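Local coordinates for protein antibiotic biosynthesis monooxygenase (Thermus thermophilus, PDB 1IUJ) that is of unconfirmed function but belongs to the antibiotic biosynthesis monooxygenase family and may act as a monooxygenase, forming a two-chain assembly that binds zinc, at residues Met32-Leu41 against Val51-Ala61. Numbering follows the deposited sequence.
Sequences MPGFIRNLVL and VVMTLWESEEA. With ZN (zinc ion), chain F.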
ATOM      1  N   MET B  32      -4.003  20.078   0.507  1.00 27.55           N
ATOM      2  CA  MET B  32      -2.907  20.059   1.461  1.00 25.07           C
ATOM      3  C   MET B  32      -1.557  20.169   0.769  1.00 22.84           C
ATOM      4  O   MET B  32      -1.276  19.455  -0.183  1.00 22.07           O
ATOM      5  CB  MET B  32      -2.958  18.823   2.380  1.00 25.35           C
ATOM      6  CG  MET B  32      -4.128  18.789   3.358  1.00 26.79           C
ATOM      7  SD  MET B  32      -4.231  20.240   4.405  1.00 31.55           S
ATOM      8  CE  MET B  32      -2.493  20.340   5.099  1.00 24.42           C
ATOM      9  N   PRO B  33      -0.739  21.114   1.210  1.00 21.75           N
ATOM     10  CA  PRO B  33       0.621  21.228   0.692  1.00 20.69           C
ATOM     11  C   PRO B  33       1.323  19.875   0.678  1.00 19.32           C
ATOM     12  O   PRO B  33       1.326  19.184   1.700  1.00 18.72           O
ATOM     13  CB  PRO B  33       1.294  22.139   1.714  1.00 21.27           C
ATOM     14  CG  PRO B  33       0.176  23.037   2.161  1.00 21.79           C
ATOM     15  CD  PRO B  33      -1.070  22.195   2.162  1.00 22.83           C
ATOM     16  N   GLY B  34       1.895  19.500  -0.459  1.00 17.95           N
ATOM     17  CA  GLY B  34       2.691  18.280  -0.512  1.00 17.99           C
ATOM     18  C   GLY B  34       1.860  17.019  -0.641  1.00 17.29           C
ATOM     19  O   GLY B  34       2.410  15.914  -0.780  1.00 17.07           O
ATOM     20  N   PHE B  35       0.535  17.150  -0.600  1.00 16.99           N
ATOM     21  CA  PHE B  35      -0.330  15.983  -0.863  1.00 16.77           C
ATOM     22  C   PHE B  35      -0.201  15.591  -2.334  1.00 17.17           C
ATOM     23  O   PHE B  35      -0.295  16.445  -3.237  1.00 17.73           O
ATOM     24  CB  PHE B  35      -1.801  16.286  -0.523  1.00 16.77           C
ATOM     25  CG  PHE B  35      -2.772  15.249  -1.017  1.00 17.08           C
ATOM     26  CD1 PHE B  35      -2.942  14.065  -0.316  1.00 16.06           C
ATOM     27  CD2 PHE B  35      -3.513  15.439  -2.182  1.00 17.64           C
ATOM     28  CE1 PHE B  35      -3.836  13.057  -0.759  1.00 17.96           C
ATOM     29  CE2 PHE B  35      -4.421  14.450  -2.631  1.00 18.36           C
ATOM     30  CZ  PHE B  35      -4.579  13.255  -1.929  1.00 17.10           C
ATOM     31  N   ILE B  36      -0.019  14.299  -2.566  1.00 15.72           N
ATOM     32  CA  ILE B  36       0.076  13.755  -3.908  1.00 15.98           C
ATOM     33  C   ILE B  36      -1.175  12.937  -4.291  1.00 15.89           C
ATOM     34  O   ILE B  36      -1.810  13.217  -5.342  1.00 16.14           O
ATOM     35  CB  ILE B  36       1.379  12.934  -4.126  1.00 14.46           C
ATOM     36  CG1 ILE B  36       2.616  13.842  -3.985  1.00 15.35           C
ATOM     37  CG2 ILE B  36       1.353  12.362  -5.531  1.00 15.58           C
ATOM     38  CD1 ILE B  36       3.919  13.099  -3.931  1.00 14.79           C
ATOM     39  N   ARG B  37      -1.531  11.916  -3.500  1.00 15.99           N
ATOM     40  CA  ARG B  37      -2.602  10.975  -3.895  1.00 14.81           C
ATOM     41  C   ARG B  37      -3.141  10.225  -2.695  1.00 15.16           C
ATOM     42  O   ARG B  37      -2.387   9.960  -1.769  1.00 13.41           O
ATOM     43  CB  ARG B  37      -2.093   9.978  -4.932  1.00 14.69           C
ATOM     44  CG  ARG B  37      -3.130   9.099  -5.592  1.00 15.41           C
ATOM     45  CD  ARG B  37      -2.524   8.309  -6.687  1.00 17.23           C
ATOM     46  NE  ARG B  37      -3.526   7.572  -7.450  1.00 19.07           N
ATOM     47  CZ  ARG B  37      -3.214   6.778  -8.453  1.00 22.38           C
ATOM     48  NH1 ARG B  37      -1.936   6.614  -8.797  1.00 23.56           N
ATOM     49  NH2 ARG B  37      -4.172   6.120  -9.092  1.00 20.61           N
ATOM     50  N   ASN B  38      -4.446   9.926  -2.690  1.00 14.62           N
ATOM     51  CA  ASN B  38      -5.048   9.100  -1.635  1.00 14.61           C
ATOM     52  C   ASN B  38      -5.823   7.962  -2.276  1.00 15.21           C
ATOM     53  O   ASN B  38      -6.575   8.176  -3.219  1.00 15.56           O
ATOM     54  CB  ASN B  38      -5.998   9.935  -0.751  1.00 15.32           C
ATOM     55  CG  ASN B  38      -6.615   9.133   0.395  1.00 14.99           C
ATOM     56  OD1 ASN B  38      -7.811   8.775   0.361  1.00 20.23           O
ATOM     57  ND2 ASN B  38      -5.827   8.869   1.423  1.00 15.23           N
ATOM     58  N   LEU B  39      -5.679   6.752  -1.750  1.00 14.53           N
ATOM     59  CA  LEU B  39      -6.476   5.617  -2.231  1.00 15.23           C
ATOM     60  C   LEU B  39      -7.091   4.910  -1.056  1.00 14.92           C
ATOM     61  O   LEU B  39      -6.450   4.758  -0.008  1.00 14.71           O
ATOM     62  CB  LEU B  39      -5.637   4.650  -3.051  1.00 15.82           C
ATOM     63  CG  LEU B  39      -4.958   5.246  -4.281  1.00 18.41           C
ATOM     64  CD1 LEU B  39      -3.544   5.763  -3.977  1.00 20.55           C
ATOM     65  CD2 LEU B  39      -4.948   4.225  -5.388  1.00 23.84           C
ATOM     66  N   VAL B  40      -8.359   4.532  -1.179  1.00 13.59           N
ATOM     67  CA  VAL B  40      -8.959   3.697  -0.172  1.00 13.27           C
ATOM     68  C   VAL B  40      -9.126   2.310  -0.784  1.00 13.86           C
ATOM     69  O   VAL B  40      -9.662   2.156  -1.886  1.00 13.57           O
ATOM     70  CB  VAL B  40     -10.317   4.246   0.297  1.00 13.34           C
ATOM     71  CG1 VAL B  40     -10.884   3.351   1.420  1.00 13.77           C
ATOM     72  CG2 VAL B  40     -10.208   5.750   0.722  1.00 14.82           C
ATOM     73  N   LEU B  41      -8.616   1.319  -0.073  1.00 13.17           N
ATOM     74  CA  LEU B  41      -8.445  -0.038  -0.611  1.00 13.12           C
ATOM     75  C   LEU B  41      -9.269  -1.027   0.193  1.00 12.67           C
ATOM     76  O   LEU B  41      -9.064  -1.212   1.387  1.00 11.91           O
ATOM     77  CB  LEU B  41      -6.949  -0.409  -0.563  1.00 12.57           C
ATOM     78  CG  LEU B  41      -5.989   0.478  -1.300  1.00 14.03           C
ATOM     79  CD1 LEU B  41      -4.568  -0.011  -1.085  1.00 15.42           C
ATOM     80  CD2 LEU B  41      -6.283   0.553  -2.803  1.00 15.55           C
ATOM     81  N   VAL B  51      -7.239  -0.637   3.795  1.00 12.46           N
ATOM     82  CA  VAL B  51      -6.042   0.230   3.838  1.00 12.49           C
ATOM     83  C   VAL B  51      -6.311   1.582   3.234  1.00 12.42           C
ATOM     84  O   VAL B  51      -6.729   1.695   2.099  1.00 12.97           O
ATOM     85  CB  VAL B  51      -4.781  -0.449   3.204  1.00 13.77           C
ATOM     86  CG1 VAL B  51      -3.614   0.526   3.136  1.00 13.88           C
ATOM     87  CG2 VAL B  51      -4.377  -1.633   4.037  1.00 14.78           C
ATOM     88  N   VAL B  52      -6.038   2.641   4.000  1.00 12.45           N
ATOM     89  CA  VAL B  52      -6.081   3.984   3.437  1.00 12.84           C
ATOM     90  C   VAL B  52      -4.623   4.316   3.149  1.00 12.75           C
ATOM     91  O   VAL B  52      -3.782   4.418   4.077  1.00 13.04           O
ATOM     92  CB  VAL B  52      -6.669   5.001   4.395  1.00 12.63           C
ATOM     93  CG1 VAL B  52      -6.513   6.407   3.799  1.00 13.30           C
ATOM     94  CG2 VAL B  52      -8.128   4.659   4.783  1.00 15.27           C
ATOM     95  N   MET B  53      -4.328   4.509   1.872  1.00 12.44           N
ATOM     96  CA  MET B  53      -2.951   4.711   1.446  1.00 12.98           C
ATOM     97  C   MET B  53      -2.808   6.133   0.962  1.00 13.26           C
ATOM     98  O   MET B  53      -3.566   6.579   0.088  1.00 13.26           O
ATOM     99  CB  MET B  53      -2.595   3.774   0.298  1.00 13.22           C
ATOM    100  CG  MET B  53      -1.168   3.959  -0.126  1.00 16.73           C
ATOM    101  SD  MET B  53      -0.738   2.735  -1.318  1.00 25.95           S
ATOM    102  CE  MET B  53      -1.863   3.090  -2.627  1.00 26.88           C
ATOM    103  N   THR B  54      -1.832   6.845   1.498  1.00 12.98           N
ATOM    104  CA  THR B  54      -1.692   8.250   1.144  1.00 12.99           C
ATOM    105  C   THR B  54      -0.269   8.541   0.766  1.00 12.30           C
ATOM    106  O   THR B  54       0.665   8.079   1.442  1.00 12.85           O
ATOM    107  CB  THR B  54      -2.123   9.125   2.306  1.00 12.81           C
ATOM    108  OG1 THR B  54      -3.465   8.787   2.695  1.00 13.10           O
ATOM    109  CG2 THR B  54      -2.196  10.627   1.854  1.00 13.10           C
ATOM    110  N   LEU B  55      -0.106   9.213  -0.372  1.00 12.17           N
ATOM    111  CA  LEU B  55       1.202   9.549  -0.933  1.00 12.60           C
ATOM    112  C   LEU B  55       1.475  11.018  -0.696  1.00 12.76           C
ATOM    113  O   LEU B  55       0.628  11.857  -1.007  1.00 13.29           O
ATOM    114  CB  LEU B  55       1.207   9.290  -2.448  1.00 12.83           C
ATOM    115  CG  LEU B  55       1.420   7.861  -2.945  1.00 17.01           C
ATOM    116  CD1 LEU B  55       0.349   6.902  -2.409  1.00 19.77           C
ATOM    117  CD2 LEU B  55       1.405   7.927  -4.492  1.00 17.44           C
ATOM    118  N   TRP B  56       2.653  11.307  -0.153  1.00 11.11           N
ATOM    119  CA  TRP B  56       3.064  12.679   0.217  1.00 11.73           C
ATOM    120  C   TRP B  56       4.419  13.021  -0.391  1.00 12.51           C
ATOM    121  O   TRP B  56       5.263  12.148  -0.585  1.00 12.84           O
ATOM    122  CB  TRP B  56       3.215  12.724   1.753  1.00 11.52           C
ATOM    123  CG  TRP B  56       1.891  12.614   2.510  1.00 10.76           C
ATOM    124  CD1 TRP B  56       1.382  11.523   3.161  1.00 13.84           C
ATOM    125  CD2 TRP B  56       0.973  13.681   2.740  1.00 14.03           C
ATOM    126  NE1 TRP B  56       0.168  11.833   3.733  1.00 15.32           N
ATOM    127  CE2 TRP B  56      -0.097  13.162   3.505  1.00 13.15           C
ATOM    128  CE3 TRP B  56       0.943  15.034   2.371  1.00 14.33           C
ATOM    129  CZ2 TRP B  56      -1.196  13.946   3.885  1.00 13.89           C
ATOM    130  CZ3 TRP B  56      -0.154  15.811   2.752  1.00 14.56           C
ATOM    131  CH2 TRP B  56      -1.189  15.268   3.507  1.00 13.69           C
ATOM    132  N   GLU B  57       4.663  14.313  -0.659  1.00 13.84           N
ATOM    133  CA  GLU B  57       5.977  14.733  -1.153  1.00 14.94           C
ATOM    134  C   GLU B  57       7.109  14.425  -0.167  1.00 14.17           C
ATOM    135  O   GLU B  57       8.247  14.164  -0.575  1.00 15.48           O
ATOM    136  CB  GLU B  57       5.942  16.249  -1.426  1.00 15.89           C
ATOM    137  CG  GLU B  57       7.137  16.829  -2.126  1.00 23.10           C
ATOM    138  CD  GLU B  57       6.870  16.936  -3.607  1.00 30.61           C
ATOM    139  OE1 GLU B  57       7.044  15.906  -4.293  1.00 34.00           O
ATOM    140  OE2 GLU B  57       6.450  18.035  -4.074  1.00 34.19           O
ATOM    141  N   SER B  58       6.783  14.452   1.133  1.00 13.68           N
ATOM    142  CA  SER B  58       7.750  14.221   2.194  1.00 12.77           C
ATOM    143  C   SER B  58       7.080  13.851   3.483  1.00 11.37           C
ATOM    144  O   SER B  58       5.902  14.116   3.667  1.00 10.98           O
ATOM    145  CB  SER B  58       8.603  15.469   2.441  1.00 13.03           C
ATOM    146  OG  SER B  58       7.828  16.524   3.028  1.00 15.92           O
ATOM    147  N   GLU B  59       7.856  13.284   4.407  1.00 11.95           N
ATOM    148  CA  GLU B  59       7.366  13.053   5.751  1.00 11.35           C
ATOM    149  C   GLU B  59       6.911  14.365   6.438  1.00 11.65           C
ATOM    150  O   GLU B  59       5.904  14.377   7.145  1.00 11.42           O
ATOM    151  CB  GLU B  59       8.425  12.300   6.556  1.00 11.82           C
ATOM    152  CG  GLU B  59       7.994  11.991   7.983  1.00 13.77           C
ATOM    153  CD  GLU B  59       9.025  11.182   8.751  1.00 16.04           C
ATOM    154  OE1 GLU B  59      10.086  10.789   8.208  1.00 19.38           O
ATOM    155  OE2 GLU B  59       8.767  10.981   9.929  1.00 18.99           O
ATOM    156  N   GLU B  60       7.663  15.440   6.218  1.00 12.58           N
ATOM    157  CA  GLU B  60       7.324  16.734   6.803  1.00 12.04           C
ATOM    158  C   GLU B  60       5.926  17.185   6.362  1.00 12.05           C
ATOM    159  O   GLU B  60       5.165  17.727   7.155  1.00 12.41           O
ATOM    160  CB  GLU B  60       8.409  17.758   6.470  1.00 12.80           C
ATOM    161  CG  GLU B  60       8.214  19.138   7.133  1.00 14.10           C
ATOM    162  CD  GLU B  60       8.220  19.093   8.655  1.00 18.97           C
ATOM    163  OE1 GLU B  60       8.656  18.095   9.253  1.00 14.00           O
ATOM    164  OE2 GLU B  60       7.811  20.096   9.292  1.00 17.68           O
ATOM    165  N   ALA B  61       5.615  16.997   5.081  1.00 11.04           N
ATOM    166  CA  ALA B  61       4.279  17.339   4.587  1.00 12.85           C
ATOM    167  C   ALA B  61       3.183  16.551   5.320  1.00 11.97           C
ATOM    168  O   ALA B  61       2.154  17.123   5.701  1.00 13.09           O
ATOM    169  CB  ALA B  61       4.203  17.147   3.063  1.00 11.70           C
TER
HETATM  170 ZN    ZN F2003       8.866  18.318  11.135  1.00 14.01          ZN
HETATM  171  O   HOH W   1       0.688  19.372   4.618  1.00 22.45           O
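Phe-35 to Leu-41 runs antiparallel to Val-51 to Trp-56, axes 4.6 Å apart, as the beta hairpin of a dimeric alpha-beta barrel fold, and a classic beta bulge breaks its register: Ile-36 N (3.0 Å) and Arg-37 N (3.3 Å) both donate to Leu-55 O, from the same face of its carbonyl plane. Beyond the bulge Phe-35 and Trp-56 form an edge-to-face pair, the phenyl edge directed at the indole face with planes at 78°. Phe-35 CB also packs 3.7 Å from Trp-56 CZ3, while Met-32 CB and Pro-33 O meet the indole edge. On that same sheet face, which helix 15-29 covers, Asn-38 ND2 gives Thr-54 OG1 a weak, bent bond of 2.7 Å. The other face is mainly apolar, lined by Leu-39, Leu-41, Val-51, Met-53 and Leu-55; Arg-37 also rises from it, its end leading away to a salt bridge with Asp-100 of the second subunit. Leu-39 to Leu-41 pair with a strand of that subunit, carrying the sheet across the interface. Past the hairpin, Glu-60 OE1 binds zinc at 1.9 Å. Met-53 is extended until chi3 (61°) turns its methyl aside, leaving CE tight against Leu-39 CD1 at 3.4 Å.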